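Local coordinates for protein malonate decarboxylase subunit alpha (Acinetobacter baumannii ATCC 17978, PDB 6MPR) that probably exchanges acetate for malonate on the acyl carrier protein, giving malonyl-ACP, as the alpha subunit of a malonate decarboxylase, at residues I257-G269 against G357-L369. Numbering follows the deposited sequence.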
loop_
_atom_site.group_PDB
_atom_site.type_symbol
_atom_site.label_atom_id
_atom_site.label_comp_id
_atom_site.label_asym_id
_atom_site.label_seq_id
_atom_site.Cartn_x
_atom_site.Cartn_y
_atom_site.Cartn_z
ATOM N N ILE A 257 -5.729 15.716 21.421
ATOM C CA ILE A 257 -5.872 14.751 20.332
ATOM C C ILE A 257 -5.437 13.350 20.764
ATOM O O ILE A 257 -6.231 12.399 20.713
ATOM C CB ILE A 257 -5.086 15.200 19.085
ATOM C CG1 ILE A 257 -5.454 16.647 18.690
ATOM C CG2 ILE A 257 -5.387 14.249 17.920
ATOM C CD1 ILE A 257 -4.750 17.149 17.418
ATOM N N TYR A 258 -4.174 13.198 21.175
ATOM C CA TYR A 258 -3.656 11.857 21.459
ATOM C C TYR A 258 -4.367 11.244 22.658
ATOM O O TYR A 258 -4.855 10.106 22.595
ATOM C CB TYR A 258 -2.147 11.881 21.726
ATOM C CG TYR A 258 -1.255 12.289 20.565
ATOM C CD1 TYR A 258 -1.781 12.608 19.316
ATOM C CD2 TYR A 258 0.126 12.343 20.731
ATOM C CE1 TYR A 258 -0.934 12.982 18.263
ATOM C CE2 TYR A 258 0.959 12.700 19.694
ATOM C CZ TYR A 258 0.427 13.020 18.472
ATOM O OH TYR A 258 1.282 13.387 17.470
ATOM N N GLU A 259 -4.428 11.989 23.760
ATOM C CA GLU A 259 -5.143 11.514 24.937
ATOM C C GLU A 259 -6.639 11.390 24.656
ATOM O O GLU A 259 -7.269 10.388 25.011
ATOM C CB GLU A 259 -4.902 12.461 26.110
ATOM C CG GLU A 259 -5.485 11.927 27.419
ATOM C CD GLU A 259 -5.280 12.855 28.600
ATOM O OE1 GLU A 259 -4.733 13.968 28.429
ATOM O OE2 GLU A 259 -5.670 12.460 29.713
ATOM N N LYS A 260 -7.219 12.409 24.016
ATOM C CA LYS A 260 -8.666 12.458 23.816
ATOM C C LYS A 260 -9.172 11.231 23.074
ATOM O O LYS A 260 -10.221 10.671 23.417
ATOM C CB LYS A 260 -9.046 13.729 23.045
ATOM C CG LYS A 260 -10.551 13.844 22.746
ATOM C CD LYS A 260 -10.874 15.133 21.996
ATOM C CE LYS A 260 -12.355 15.190 21.625
ATOM N NZ LYS A 260 -13.219 15.443 22.812
ATOM N N HIS A 261 -8.443 10.805 22.044
ATOM C CA HIS A 261 -8.879 9.716 21.184
ATOM C C HIS A 261 -8.119 8.421 21.412
ATOM O O HIS A 261 -8.329 7.462 20.661
ATOM C CB HIS A 261 -8.749 10.130 19.718
ATOM C CG HIS A 261 -9.478 11.391 19.391
ATOM N ND1 HIS A 261 -10.851 11.466 19.377
ATOM C CD2 HIS A 261 -9.028 12.628 19.076
ATOM C CE1 HIS A 261 -11.221 12.698 19.065
ATOM N NE2 HIS A 261 -10.133 13.420 18.873
ATOM N N ASN A 262 -7.236 8.369 22.409
ATOM C CA ASN A 262 -6.507 7.147 22.773
ATOM C C ASN A 262 -5.643 6.641 21.613
ATOM O O ASN A 262 -5.688 5.469 21.238
ATOM C CB ASN A 262 -7.484 6.072 23.251
ATOM C CG ASN A 262 -6.799 4.957 24.031
ATOM O OD1 ASN A 262 -5.852 5.198 24.789
ATOM N ND2 ASN A 262 -7.272 3.724 23.838
ATOM N N VAL A 263 -4.842 7.545 21.052
ATOM C CA VAL A 263 -3.992 7.231 19.901
ATOM C C VAL A 263 -2.848 6.334 20.356
ATOM O O VAL A 263 -2.024 6.737 21.182
ATOM C CB VAL A 263 -3.467 8.517 19.253
ATOM C CG1 VAL A 263 -2.477 8.209 18.121
ATOM C CG2 VAL A 263 -4.638 9.379 18.761
ATOM N N GLN A 264 -2.801 5.112 19.823
ATOM C CA GLN A 264 -1.761 4.135 20.126
ATOM C C GLN A 264 -0.636 4.114 19.109
ATOM O O GLN A 264 0.490 3.725 19.455
ATOM C CB GLN A 264 -2.340 2.713 20.175
ATOM C CG GLN A 264 -3.524 2.522 21.080
ATOM C CD GLN A 264 -3.179 2.858 22.502
ATOM O OE1 GLN A 264 -2.303 2.232 23.100
ATOM N NE2 GLN A 264 -3.851 3.872 23.054
ATOM N N SER A 265 -0.925 4.466 17.857
ATOM C CA SER A 265 0.028 4.317 16.761
ATOM C C SER A 265 -0.057 5.541 15.864
ATOM O O SER A 265 -1.138 6.107 15.678
ATOM C CB SER A 265 -0.256 3.046 15.951
ATOM O OG SER A 265 -1.598 3.016 15.501
ATOM N N LEU A 266 1.082 5.952 15.305
ATOM C CA LEU A 266 1.070 7.226 14.594
ATOM C C LEU A 266 2.341 7.407 13.779
ATOM O O LEU A 266 3.348 6.717 13.980
ATOM C CB LEU A 266 0.912 8.403 15.573
ATOM C CG LEU A 266 2.105 8.783 16.464
ATOM C CD1 LEU A 266 1.754 10.040 17.226
ATOM C CD2 LEU A 266 2.517 7.668 17.458
ATOM N N ASN A 267 2.256 8.344 12.839
ATOM C CA ASN A 267 3.393 8.940 12.157
ATOM C C ASN A 267 3.416 10.442 12.430
ATOM O O ASN A 267 2.365 11.090 12.502
ATOM C CB ASN A 267 3.313 8.670 10.659
ATOM C CG ASN A 267 4.338 9.463 9.851
ATOM O OD1 ASN A 267 3.992 10.454 9.197
ATOM N ND2 ASN A 267 5.597 9.007 9.862
ATOM N N HIS A 268 4.619 10.981 12.601
ATOM C CA HIS A 268 4.864 12.417 12.685
ATOM C C HIS A 268 5.533 12.878 11.401
ATOM O O HIS A 268 6.586 12.343 11.036
ATOM C CB HIS A 268 5.812 12.780 13.830
ATOM C CG HIS A 268 5.185 12.794 15.184
ATOM N ND1 HIS A 268 5.912 13.088 16.316
ATOM C CD2 HIS A 268 3.911 12.594 15.589
ATOM C CE1 HIS A 268 5.108 13.052 17.369
ATOM N NE2 HIS A 268 3.886 12.769 16.951
ATOM N N GLY A 269 4.961 13.892 10.753
ATOM C CA GLY A 269 5.721 14.640 9.759
ATOM C C GLY A 269 6.791 15.470 10.450
ATOM O O GLY A 269 6.522 16.145 11.448
ATOM N N GLY A 357 1.762 3.141 7.355
ATOM C CA GLY A 357 1.297 4.483 7.663
ATOM C C GLY A 357 -0.105 4.747 7.152
ATOM O O GLY A 357 -0.844 5.544 7.734
ATOM N N GLN A 358 -0.482 4.107 6.047
ATOM C CA GLN A 358 -1.846 4.241 5.543
ATOM C C GLN A 358 -2.825 3.355 6.315
ATOM O O GLN A 358 -3.861 3.823 6.798
ATOM C CB GLN A 358 -1.905 3.876 4.055
ATOM C CG GLN A 358 -3.370 3.776 3.603
ATOM C CD GLN A 358 -3.560 3.238 2.198
ATOM O OE1 GLN A 358 -4.690 2.973 1.795
ATOM N NE2 GLN A 358 -2.475 3.089 1.448
ATOM N N TYR A 359 -2.520 2.064 6.421
ATOM C CA TYR A 359 -3.511 1.074 6.820
ATOM C C TYR A 359 -3.461 0.681 8.286
ATOM O O TYR A 359 -4.449 0.138 8.789
ATOM C CB TYR A 359 -3.337 -0.208 5.994
ATOM C CG TYR A 359 -4.212 -0.315 4.782
ATOM C CD1 TYR A 359 -5.592 -0.339 4.897
ATOM C CD2 TYR A 359 -3.663 -0.435 3.524
ATOM C CE1 TYR A 359 -6.399 -0.460 3.780
ATOM C CE2 TYR A 359 -4.460 -0.565 2.409
ATOM C CZ TYR A 359 -5.826 -0.579 2.548
ATOM O OH TYR A 359 -6.618 -0.712 1.442
ATOM N N ALA A 360 -2.339 0.887 8.974
ATOM C CA ALA A 360 -2.136 0.278 10.281
ATOM C C ALA A 360 -1.991 1.249 11.445
ATOM O O ALA A 360 -2.019 0.794 12.594
ATOM C CB ALA A 360 -0.899 -0.635 10.255
ATOM N N VAL A 361 -1.846 2.554 11.216
ATOM C CA VAL A 361 -1.674 3.473 12.336
ATOM C C VAL A 361 -2.921 4.339 12.518
ATOM O O VAL A 361 -3.694 4.589 11.583
ATOM C CB VAL A 361 -0.415 4.362 12.224
ATOM C CG1 VAL A 361 0.847 3.507 12.045
ATOM C CG2 VAL A 361 -0.560 5.403 11.136
ATOM N N ASP A 362 -3.094 4.815 13.756
ATOM C CA ASP A 362 -4.268 5.607 14.121
ATOM C C ASP A 362 -4.234 7.010 13.534
ATOM O O ASP A 362 -5.291 7.617 13.329
ATOM C CB ASP A 362 -4.365 5.766 15.645
ATOM C CG ASP A 362 -4.775 4.509 16.359
ATOM O OD1 ASP A 362 -5.376 3.601 15.741
ATOM O OD2 ASP A 362 -4.532 4.459 17.588
ATOM N N LEU A 363 -3.046 7.569 13.319
ATOM C CA LEU A 363 -2.964 9.014 13.181
ATOM C C LEU A 363 -1.767 9.415 12.324
ATOM O O LEU A 363 -0.697 8.796 12.394
ATOM C CB LEU A 363 -2.877 9.684 14.564
ATOM C CG LEU A 363 -2.707 11.219 14.634
ATOM C CD1 LEU A 363 -3.514 11.767 15.803
ATOM C CD2 LEU A 363 -1.241 11.603 14.771
ATOM N N PHE A 364 -1.975 10.449 11.510
ATOM C CA PHE A 364 -0.914 11.241 10.920
ATOM C C PHE A 364 -1.043 12.678 11.410
ATOM O O PHE A 364 -2.154 13.193 11.576
ATOM C CB PHE A 364 -0.975 11.214 9.371
ATOM C CG PHE A 364 -0.103 12.248 8.717
ATOM C CD1 PHE A 364 1.274 12.117 8.729
ATOM C CD2 PHE A 364 -0.662 13.347 8.086
ATOM C CE1 PHE A 364 2.081 13.053 8.128
ATOM C CE2 PHE A 364 0.137 14.302 7.500
ATOM C CZ PHE A 364 1.512 14.152 7.507
ATOM N N ILE A 365 0.093 13.322 11.658
ATOM C CA ILE A 365 0.124 14.739 12.015
ATOM C C ILE A 365 1.310 15.377 11.306
ATOM O O ILE A 365 2.420 14.843 11.335
ATOM C CB ILE A 365 0.191 14.935 13.553
ATOM C CG1 ILE A 365 0.245 16.421 13.936
ATOM C CG2 ILE A 365 1.376 14.168 14.143
ATOM C CD1 ILE A 365 -0.207 16.662 15.384
ATOM N N GLY A 366 1.077 16.498 10.641
ATOM C CA GLY A 366 2.148 17.203 9.975
ATOM C C GLY A 366 1.713 18.616 9.663
ATOM O O GLY A 366 0.646 19.064 10.084
ATOM N N ALA A 367 2.548 19.315 8.907
ATOM C CA ALA A 367 2.280 20.714 8.624
ATOM C C ALA A 367 2.218 20.944 7.122
ATOM O O ALA A 367 2.396 20.037 6.312
ATOM C CB ALA A 367 3.326 21.622 9.260
ATOM N N THR A 368 1.982 22.199 6.762
ATOM C CA THR A 368 1.789 22.591 5.375
ATOM C C THR A 368 2.064 24.080 5.272
ATOM O O THR A 368 2.147 24.779 6.286
ATOM C CB THR A 368 0.377 22.266 4.925
ATOM O OG1 THR A 368 0.212 22.655 3.567
ATOM C CG2 THR A 368 -0.606 23.033 5.760
ATOM N N LEU A 369 2.230 24.574 4.039
ATOM C CA LEU A 369 2.457 26.011 3.936
ATOM C C LEU A 369 1.165 26.793 3.783
ATOM O O LEU A 369 1.074 27.918 4.283
ATOM C CB LEU A 369 3.391 26.355 2.766
ATOM C CG LEU A 369 4.831 25.870 2.894
ATOM C CD1 LEU A 369 5.650 26.355 1.700
ATOM C CD2 LEU A 369 5.438 26.328 4.216
HETATM O O HOH W 1 -6.560 3.694 19.419
#
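Leu363 fills the angle between strand 265-268 and the end of helix 244-261. Its CB rests on Val263 CG1 at 3.9 Å. CG, anti to the backbone N (chi1 177°), carries the two methyls away from the strand toward Ile257 and Tyr258: CD1 meets Ile257 CG2 and the Tyr258 ring, and CD2 touches both Tyr258 CE1 and Leu266 CB. Tyr258 crosses this side chain at about a right angle and carries its hydroxyl on to His268, where OH and NE2 share a hydrogen bond of 2.7 Å; Ile365 CG2 packs beside that pair, 3.3 Å from His268 CD2. His268 ND1 is held by Glu278.

Strands 265-268 and 363-366 are adjacent parallel strands of the mixed sheet, and helix 244-261, which leads into strand 265-268, packs on the face bearing Leu363, Ile365 and His268. Asn267 N bonds Leu363 O, Asn267 O accepts from Ile365 N, and Gly269 N reaches Ile365 O in a nearly straight bond of 2.8 Å. On the other face Asn267 and Phe364 lie side by side, amide and ring planes 10° apart, with Asn267 OD1 at the ring edge, 3.2 Å from Phe364 CD1; ND2 goes to Thr299 O.

Before the strand, Asp362 ties the two segments together. Its OD2 takes Gln264 N at 2.9 Å on the anti side of the carboxylate, its N donates to Ser265 OG at 2.9 Å, and a water sits within hydrogen-bonding distance of Asp362 OD2 and Asn262 O. OD1 bonds Thr405 OG1. Held at both oxygens, by Gln264 N and Thr405 OG1, the buried carboxylate probably keeps its negative charge, whereas the helix meets the sheet mainly through apolar groups.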